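Local coordinates for Ral guanine nucleotide dissociation stimulator-like 2 (Mus musculus, PDB 4JGW), which probably acts as a guanine nucleotide exchange factor for small G proteins and associates in vitro with GTP-bound Rap1A and H-Ras, at residues L290-I295 with E331-S336; V297-R302 with S341-I346. One frame throughout, in Å; residues are numbered along the deposited sequence.

Interaction 1 (L290-I295 with E331-S336)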
ATOM      1  N   LEU A 290     -11.463  31.636   1.218  1.00 33.37           N
ATOM      2  CA  LEU A 290     -10.421  30.625   1.077  1.00 32.69           C
ATOM      3  C   LEU A 290     -10.804  29.326   1.788  1.00 32.35           C
ATOM      4  O   LEU A 290     -10.593  28.240   1.249  1.00 32.17           O
ATOM      5  CB  LEU A 290      -9.080  31.156   1.588  1.00 32.62           C
ATOM      6  CG  LEU A 290      -8.387  32.191   0.692  1.00 32.16           C
ATOM      7  CD1 LEU A 290      -7.505  33.117   1.513  1.00 31.45           C
ATOM      8  CD2 LEU A 290      -7.584  31.523  -0.416  1.00 31.09           C
ATOM      9  N   LEU A 291     -11.373  29.446   2.986  1.00 31.98           N
ATOM     10  CA  LEU A 291     -11.887  28.288   3.721  1.00 31.70           C
ATOM     11  C   LEU A 291     -12.975  27.574   2.919  1.00 31.51           C
ATOM     12  O   LEU A 291     -12.927  26.356   2.747  1.00 31.30           O
ATOM     13  CB  LEU A 291     -12.434  28.700   5.093  1.00 31.59           C
ATOM     14  CG  LEU A 291     -11.463  29.146   6.191  1.00 31.55           C
ATOM     15  CD1 LEU A 291     -12.231  29.801   7.332  1.00 31.46           C
ATOM     16  CD2 LEU A 291     -10.622  27.988   6.710  1.00 31.11           C
ATOM     17  N   GLU A 292     -13.940  28.352   2.425  1.00 31.30           N
ATOM     18  CA  GLU A 292     -15.028  27.848   1.583  1.00 31.26           C
ATOM     19  C   GLU A 292     -14.499  27.164   0.323  1.00 30.95           C
ATOM     20  O   GLU A 292     -15.024  26.131  -0.096  1.00 31.00           O
ATOM     21  CB  GLU A 292     -15.982  28.987   1.202  1.00 31.39           C
ATOM     22  CG  GLU A 292     -16.872  29.479   2.348  1.00 32.12           C
ATOM     23  CD  GLU A 292     -17.380  30.908   2.155  1.00 33.10           C
ATOM     24  OE1 GLU A 292     -17.255  31.459   1.038  1.00 33.52           O
ATOM     25  OE2 GLU A 292     -17.910  31.482   3.130  1.00 33.16           O
ATOM     26  N   LYS A 293     -13.454  27.743  -0.268  1.00 30.49           N
ATOM     27  CA  LYS A 293     -12.831  27.191  -1.467  1.00 30.14           C
ATOM     28  C   LYS A 293     -12.228  25.805  -1.227  1.00 29.84           C
ATOM     29  O   LYS A 293     -12.468  24.878  -2.004  1.00 29.66           O
ATOM     30  CB  LYS A 293     -11.763  28.146  -2.011  1.00 30.09           C
ATOM     31  CG  LYS A 293     -11.157  27.724  -3.346  1.00 30.44           C
ATOM     32  CD  LYS A 293     -12.191  27.776  -4.460  1.00 30.94           C
ATOM     33  CE  LYS A 293     -11.582  27.404  -5.789  1.00 31.16           C
ATOM     34  NZ  LYS A 293     -12.339  28.018  -6.911  1.00 32.50           N
ATOM     35  N   TRP A 294     -11.451  25.677  -0.152  1.00 29.53           N
ATOM     36  CA  TRP A 294     -10.809  24.412   0.199  1.00 29.26           C
ATOM     37  C   TRP A 294     -11.809  23.344   0.631  1.00 29.24           C
ATOM     38  O   TRP A 294     -11.615  22.160   0.340  1.00 29.27           O
ATOM     39  CB  TRP A 294      -9.745  24.618   1.279  1.00 29.25           C
ATOM     40  CG  TRP A 294      -8.466  25.197   0.752  1.00 28.77           C
ATOM     41  CD1 TRP A 294      -7.963  26.438   1.008  1.00 28.36           C
ATOM     42  CD2 TRP A 294      -7.530  24.557  -0.128  1.00 28.29           C
ATOM     43  NE1 TRP A 294      -6.774  26.614   0.344  1.00 28.55           N
ATOM     44  CE2 TRP A 294      -6.482  25.475  -0.359  1.00 28.13           C
ATOM     45  CE3 TRP A 294      -7.477  23.301  -0.749  1.00 28.46           C
ATOM     46  CZ2 TRP A 294      -5.388  25.177  -1.178  1.00 28.15           C
ATOM     47  CZ3 TRP A 294      -6.389  23.004  -1.564  1.00 28.16           C
ATOM     48  CH2 TRP A 294      -5.360  23.941  -1.770  1.00 28.20           C
ATOM     49  N   ILE A 295     -12.869  23.769   1.320  1.00 29.07           N
ATOM     50  CA  ILE A 295     -13.974  22.881   1.686  1.00 29.10           C
ATOM     51  C   ILE A 295     -14.585  22.261   0.426  1.00 29.15           C
ATOM     52  O   ILE A 295     -14.824  21.051   0.372  1.00 29.20           O
ATOM     53  CB  ILE A 295     -15.066  23.623   2.515  1.00 28.94           C
ATOM     54  CG1 ILE A 295     -14.573  23.883   3.943  1.00 28.86           C
ATOM     55  CG2 ILE A 295     -16.369  22.825   2.554  1.00 28.94           C
ATOM     56  CD1 ILE A 295     -15.386  24.917   4.714  1.00 28.61           C
ATOM     57  N   GLU A 331     -17.315  33.919   9.392  1.00 41.84           N
ATOM     58  CA  GLU A 331     -17.746  34.511   8.122  1.00 42.12           C
ATOM     59  C   GLU A 331     -18.064  33.459   7.052  1.00 42.23           C
ATOM     60  O   GLU A 331     -18.527  33.793   5.958  1.00 42.29           O
ATOM     61  CB  GLU A 331     -16.694  35.500   7.594  1.00 42.14           C
ATOM     62  CG  GLU A 331     -16.500  36.757   8.446  1.00 42.31           C
ATOM     63  CD  GLU A 331     -17.755  37.615   8.549  1.00 42.59           C
ATOM     64  OE1 GLU A 331     -18.510  37.714   7.557  1.00 42.55           O
ATOM     65  OE2 GLU A 331     -17.982  38.196   9.631  1.00 43.01           O
ATOM     66  N   THR A 332     -17.815  32.193   7.377  1.00 42.44           N
ATOM     67  CA  THR A 332     -18.082  31.076   6.470  1.00 42.73           C
ATOM     68  C   THR A 332     -19.584  30.789   6.392  1.00 42.95           C
ATOM     69  O   THR A 332     -20.261  30.715   7.421  1.00 42.89           O
ATOM     70  CB  THR A 332     -17.303  29.810   6.908  1.00 42.71           C
ATOM     71  OG1 THR A 332     -15.897  30.092   6.907  1.00 42.55           O
ATOM     72  CG2 THR A 332     -17.577  28.630   5.978  1.00 42.76           C
ATOM     73  N   THR A 333     -20.096  30.645   5.169  1.00 43.25           N
ATOM     74  CA  THR A 333     -21.517  30.354   4.944  1.00 43.68           C
ATOM     75  C   THR A 333     -21.926  29.029   5.585  1.00 44.04           C
ATOM     76  O   THR A 333     -21.127  28.088   5.652  1.00 44.01           O
ATOM     77  CB  THR A 333     -21.890  30.330   3.438  1.00 43.64           C
ATOM     78  OG1 THR A 333     -21.166  29.287   2.774  1.00 43.60           O
ATOM     79  CG2 THR A 333     -21.584  31.668   2.774  1.00 43.58           C
ATOM     80  N   ARG A 334     -23.171  28.969   6.052  1.00 44.56           N
ATOM     81  CA  ARG A 334     -23.698  27.800   6.758  1.00 45.12           C
ATOM     82  C   ARG A 334     -23.671  26.526   5.906  1.00 45.26           C
ATOM     83  O   ARG A 334     -23.473  25.427   6.431  1.00 45.33           O
ATOM     84  CB  ARG A 334     -25.114  28.085   7.286  1.00 45.27           C
ATOM     85  CG  ARG A 334     -25.667  27.044   8.265  1.00 46.10           C
ATOM     86  CD  ARG A 334     -24.845  26.959   9.552  1.00 47.41           C
ATOM     87  NE  ARG A 334     -24.885  25.613  10.126  1.00 48.57           N
ATOM     88  CZ  ARG A 334     -24.097  25.181  11.109  1.00 49.04           C
ATOM     89  NH1 ARG A 334     -23.189  25.984  11.653  1.00 49.06           N
ATOM     90  NH2 ARG A 334     -24.217  23.935  11.551  1.00 49.49           N
ATOM     91  N   ASP A 335     -23.853  26.683   4.596  1.00 45.56           N
ATOM     92  CA  ASP A 335     -23.825  25.559   3.661  1.00 45.78           C
ATOM     93  C   ASP A 335     -22.442  24.906   3.607  1.00 45.70           C
ATOM     94  O   ASP A 335     -22.330  23.679   3.589  1.00 45.67           O
ATOM     95  CB  ASP A 335     -24.257  26.009   2.261  1.00 45.98           C
ATOM     96  CG  ASP A 335     -24.782  24.863   1.413  1.00 46.67           C
ATOM     97  OD1 ASP A 335     -23.998  23.945   1.085  1.00 47.61           O
ATOM     98  OD2 ASP A 335     -25.983  24.887   1.067  1.00 47.34           O
ATOM     99  N   SER A 336     -21.399  25.735   3.592  1.00 45.58           N
ATOM    100  CA  SER A 336     -20.019  25.255   3.592  1.00 45.44           C
ATOM    101  C   SER A 336     -19.640  24.587   4.916  1.00 45.39           C
ATOM    102  O   SER A 336     -18.833  23.655   4.935  1.00 45.33           O
ATOM    103  CB  SER A 336     -19.054  26.398   3.276  1.00 45.41           C
ATOM    104  OG  SER A 336     -19.279  26.906   1.974  1.00 45.44           O
TER
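Glu292 reaches from helix 284-303 to the start of helix 334-344, and its contacts run from CB to the carboxylate. Its CB lies 4.0 Å from OG of Ser336, and CG, placed beside the backbone N by chi1 of -73°, comes closer to the same oxygen, at 3.5 Å. CG also meets the methyl CG2 of Thr332 at 3.8 Å, the two side chains sliding past each other in opposite directions. Beyond CG the chain runs extended to its carboxylate, where OE2 accepts a hydrogen bond from N of Thr333 (3.1 Å), met on the anti side and 33° out of the carboxylate plane, while OE1 forms a salt bridge with Arg289. This contact lies in the RasGEF (CDC25-homology) domain, a mainly helical exchange module, and Thr333 is the N-cap residue of helix 334-344. OG of Ser336 donates a hydrogen bond to OG1 of that Thr333, 3.1 Å away. Deeper in, Leu291 crosses Thr332 at about a right angle, its CD1 3.7 Å from OG1, a hydroxyl hydrogen-bonded to O of Ala328. One turn further along, CG2 of Ile295 packs 3.5 Å from O of Ser336, and both Leu291 and Ile295 touch Leu317 of helix 307-318.

Interaction 2 (V297-R302 with S341-I346)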
ATOM      1  N   VAL A 297     -13.134  22.081  -2.564  1.00 29.42           N
ATOM      2  CA  VAL A 297     -12.099  21.243  -3.176  1.00 29.69           C
ATOM      3  C   VAL A 297     -12.086  19.853  -2.531  1.00 29.94           C
ATOM      4  O   VAL A 297     -11.977  18.840  -3.228  1.00 30.07           O
ATOM      5  CB  VAL A 297     -10.697  21.902  -3.096  1.00 29.48           C
ATOM      6  CG1 VAL A 297      -9.595  20.909  -3.471  1.00 29.37           C
ATOM      7  CG2 VAL A 297     -10.633  23.121  -4.001  1.00 29.58           C
ATOM      8  N   ALA A 298     -12.209  19.819  -1.205  1.00 30.16           N
ATOM      9  CA  ALA A 298     -12.296  18.565  -0.460  1.00 30.47           C
ATOM     10  C   ALA A 298     -13.537  17.782  -0.864  1.00 30.67           C
ATOM     11  O   ALA A 298     -13.486  16.562  -1.002  1.00 30.68           O
ATOM     12  CB  ALA A 298     -12.297  18.831   1.037  1.00 30.45           C
ATOM     13  N   GLU A 299     -14.645  18.494  -1.060  1.00 31.08           N
ATOM     14  CA  GLU A 299     -15.895  17.883  -1.506  1.00 31.48           C
ATOM     15  C   GLU A 299     -15.776  17.292  -2.918  1.00 31.42           C
ATOM     16  O   GLU A 299     -16.283  16.199  -3.181  1.00 31.61           O
ATOM     17  CB  GLU A 299     -17.049  18.891  -1.405  1.00 31.59           C
ATOM     18  CG  GLU A 299     -18.416  18.394  -1.885  1.00 32.74           C
ATOM     19  CD  GLU A 299     -19.027  17.297  -1.014  1.00 34.39           C
ATOM     20  OE1 GLU A 299     -18.399  16.851  -0.027  1.00 35.28           O
ATOM     21  OE2 GLU A 299     -20.155  16.868  -1.332  1.00 35.36           O
ATOM     22  N   GLU A 300     -15.088  18.004  -3.808  1.00 31.32           N
ATOM     23  CA  GLU A 300     -14.871  17.524  -5.179  1.00 31.36           C
ATOM     24  C   GLU A 300     -13.907  16.335  -5.233  1.00 31.31           C
ATOM     25  O   GLU A 300     -14.023  15.475  -6.111  1.00 31.33           O
ATOM     26  CB  GLU A 300     -14.385  18.652  -6.093  1.00 31.25           C
ATOM     27  CG  GLU A 300     -15.389  19.788  -6.303  1.00 31.64           C
ATOM     28  CD  GLU A 300     -16.529  19.438  -7.254  1.00 32.14           C
ATOM     29  OE1 GLU A 300     -16.497  18.358  -7.888  1.00 32.33           O
ATOM     30  OE2 GLU A 300     -17.464  20.257  -7.370  1.00 32.23           O
ATOM     31  N   CYS A 301     -12.963  16.295  -4.293  1.00 31.17           N
ATOM     32  CA  CYS A 301     -12.083  15.136  -4.115  1.00 31.06           C
ATOM     33  C   CYS A 301     -12.874  13.889  -3.702  1.00 31.18           C
ATOM     34  O   CYS A 301     -12.590  12.789  -4.174  1.00 31.00           O
ATOM     35  CB  CYS A 301     -10.994  15.431  -3.077  1.00 31.03           C
ATOM     36  SG  CYS A 301      -9.668  16.533  -3.639  1.00 30.13           S
ATOM     37  N   ARG A 302     -13.862  14.076  -2.828  1.00 31.47           N
ATOM     38  CA  ARG A 302     -14.709  12.987  -2.343  1.00 31.78           C
ATOM     39  C   ARG A 302     -15.561  12.395  -3.462  1.00 31.83           C
ATOM     40  O   ARG A 302     -15.741  11.177  -3.533  1.00 31.80           O
ATOM     41  CB  ARG A 302     -15.612  13.475  -1.208  1.00 32.03           C
ATOM     42  CG  ARG A 302     -16.297  12.362  -0.420  1.00 32.79           C
ATOM     43  CD  ARG A 302     -17.449  12.902   0.411  1.00 34.76           C
ATOM     44  NE  ARG A 302     -18.754  12.630  -0.188  1.00 36.91           N
ATOM     45  CZ  ARG A 302     -19.366  13.415  -1.071  1.00 37.90           C
ATOM     46  NH1 ARG A 302     -18.792  14.536  -1.482  1.00 39.19           N
ATOM     47  NH2 ARG A 302     -20.554  13.077  -1.550  1.00 38.31           N
ATOM     48  N   SER A 341     -18.555  19.645   8.103  1.00 47.25           N
ATOM     49  CA  SER A 341     -18.899  18.717   9.186  1.00 47.78           C
ATOM     50  C   SER A 341     -19.117  17.300   8.654  1.00 48.10           C
ATOM     51  O   SER A 341     -18.667  16.325   9.261  1.00 48.21           O
ATOM     52  CB  SER A 341     -20.150  19.191   9.931  1.00 47.75           C
ATOM     53  OG  SER A 341     -19.947  20.465  10.515  1.00 48.03           O
ATOM     54  N   SER A 342     -19.804  17.207   7.516  1.00 48.47           N
ATOM     55  CA  SER A 342     -20.051  15.941   6.828  1.00 48.87           C
ATOM     56  C   SER A 342     -18.747  15.288   6.366  1.00 49.16           C
ATOM     57  O   SER A 342     -18.628  14.062   6.370  1.00 49.30           O
ATOM     58  CB  SER A 342     -20.990  16.162   5.636  1.00 48.86           C
ATOM     59  OG  SER A 342     -21.254  14.954   4.946  1.00 48.94           O
ATOM     60  N   LEU A 343     -17.777  16.113   5.972  1.00 49.51           N
ATOM     61  CA  LEU A 343     -16.454  15.630   5.574  1.00 49.84           C
ATOM     62  C   LEU A 343     -15.615  15.203   6.775  1.00 50.13           C
ATOM     63  O   LEU A 343     -14.787  14.297   6.669  1.00 50.17           O
ATOM     64  CB  LEU A 343     -15.704  16.693   4.763  1.00 49.78           C
ATOM     65  CG  LEU A 343     -16.181  16.978   3.336  1.00 49.80           C
ATOM     66  CD1 LEU A 343     -15.580  18.279   2.823  1.00 49.48           C
ATOM     67  CD2 LEU A 343     -15.862  15.822   2.391  1.00 49.82           C
ATOM     68  N   CYS A 344     -15.834  15.863   7.911  1.00 50.51           N
ATOM     69  CA  CYS A 344     -15.136  15.535   9.152  1.00 50.94           C
ATOM     70  C   CYS A 344     -15.572  14.185   9.722  1.00 51.33           C
ATOM     71  O   CYS A 344     -14.764  13.469  10.314  1.00 51.38           O
ATOM     72  CB  CYS A 344     -15.337  16.640  10.193  1.00 50.85           C
ATOM     73  SG  CYS A 344     -14.442  18.172   9.839  1.00 50.62           S
ATOM     74  N   GLN A 345     -16.843  13.840   9.528  1.00 51.83           N
ATOM     75  CA  GLN A 345     -17.400  12.590  10.054  1.00 52.41           C
ATOM     76  C   GLN A 345     -16.990  11.343   9.259  1.00 52.61           C
ATOM     77  O   GLN A 345     -17.169  10.219   9.732  1.00 52.73           O
ATOM     78  CB  GLN A 345     -18.928  12.676  10.175  1.00 52.48           C
ATOM     79  CG  GLN A 345     -19.424  13.652  11.248  1.00 53.11           C
ATOM     80  CD  GLN A 345     -18.927  13.314  12.650  1.00 53.95           C
ATOM     81  OE1 GLN A 345     -18.978  12.160  13.085  1.00 54.45           O
ATOM     82  NE2 GLN A 345     -18.449  14.328  13.364  1.00 53.70           N
ATOM     83  N   ILE A 346     -16.442  11.549   8.061  1.00 52.86           N
ATOM     84  CA  ILE A 346     -15.910  10.453   7.244  1.00 53.03           C
ATOM     85  C   ILE A 346     -14.645   9.880   7.888  1.00 53.19           C
ATOM     86  O   ILE A 346     -14.409   8.670   7.850  1.00 53.28           O
ATOM     87  CB  ILE A 346     -15.619  10.904   5.784  1.00 53.05           C
ATOM     88  CG1 ILE A 346     -16.903  11.397   5.109  1.00 53.08           C
ATOM     89  CG2 ILE A 346     -15.000   9.768   4.966  1.00 53.00           C
ATOM     90  CD1 ILE A 346     -16.667  12.190   3.838  1.00 52.88           C
TER
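Leu343 spreads its two methyl groups over three residues of helix 284-303, in a helix-to-helix contact within the RasGEF (CDC25-homology) domain. CD1 meets CB of Ala298 at 3.8 Å, an apolar touch between buried residues. The other branch, CD2, faces longer side chains: it lies 3.7 Å from OE1 of Glu299 and 3.9 Å from CD of Arg302, each of which crosses the leucine obliquely. The leucine's CG stands beside its backbone N (chi1 -72°), and the CA-CB bond points toward helix 284-303. No hydrogen bond joins the two segments, and the glutamate offers Leu343 a polar oxygen rather than a hydrocarbon surface.

Glu299 is bent at chi2 (68°), and its OE2 is near NH1 of Arg302 in the same helix, but that nitrogen is too close to the glutamate in the model, so the salt bridge is doubtful. The aliphatic part of Arg302 packs through CD against Leu343 and Ile346.

Further out, Ala298 also touches Val313 of helix 307-318, and Cys344, next to Leu343, touches Val314 of that helix, which therefore adjoins both partners. Ile346 also rests on Ser356 and Leu359, while its backbone is hydrogen-bonded to Ser356. Toward Arg302 it sends the end of its longer branch, CD1, which lies 3.6 Å from CD of the arginine as the two side chains cross at about a right angle.

Overall arrangement
Following the chain from the N terminus, past the N-terminal Ras-GEF region, helix 284-303 supplies 290-295 and then 297-302. The chain continues through the largely helical region that includes helices 307-318, 320-323 and 326-330, and returns at 331-336, where interaction 1 closes a loop of 35 intervening residues. Helix 334-344 then leads to 341-346, where interaction 2 closes another, of 38. The segments alternate, so the loops cross. Both contacts pair the same two helices in the same order, their centres 12 Å apart, and meet where Ile295 O lies 3.8 Å from Leu343 CD1. Helix 307-318, inside both loops, touches residues of each contact.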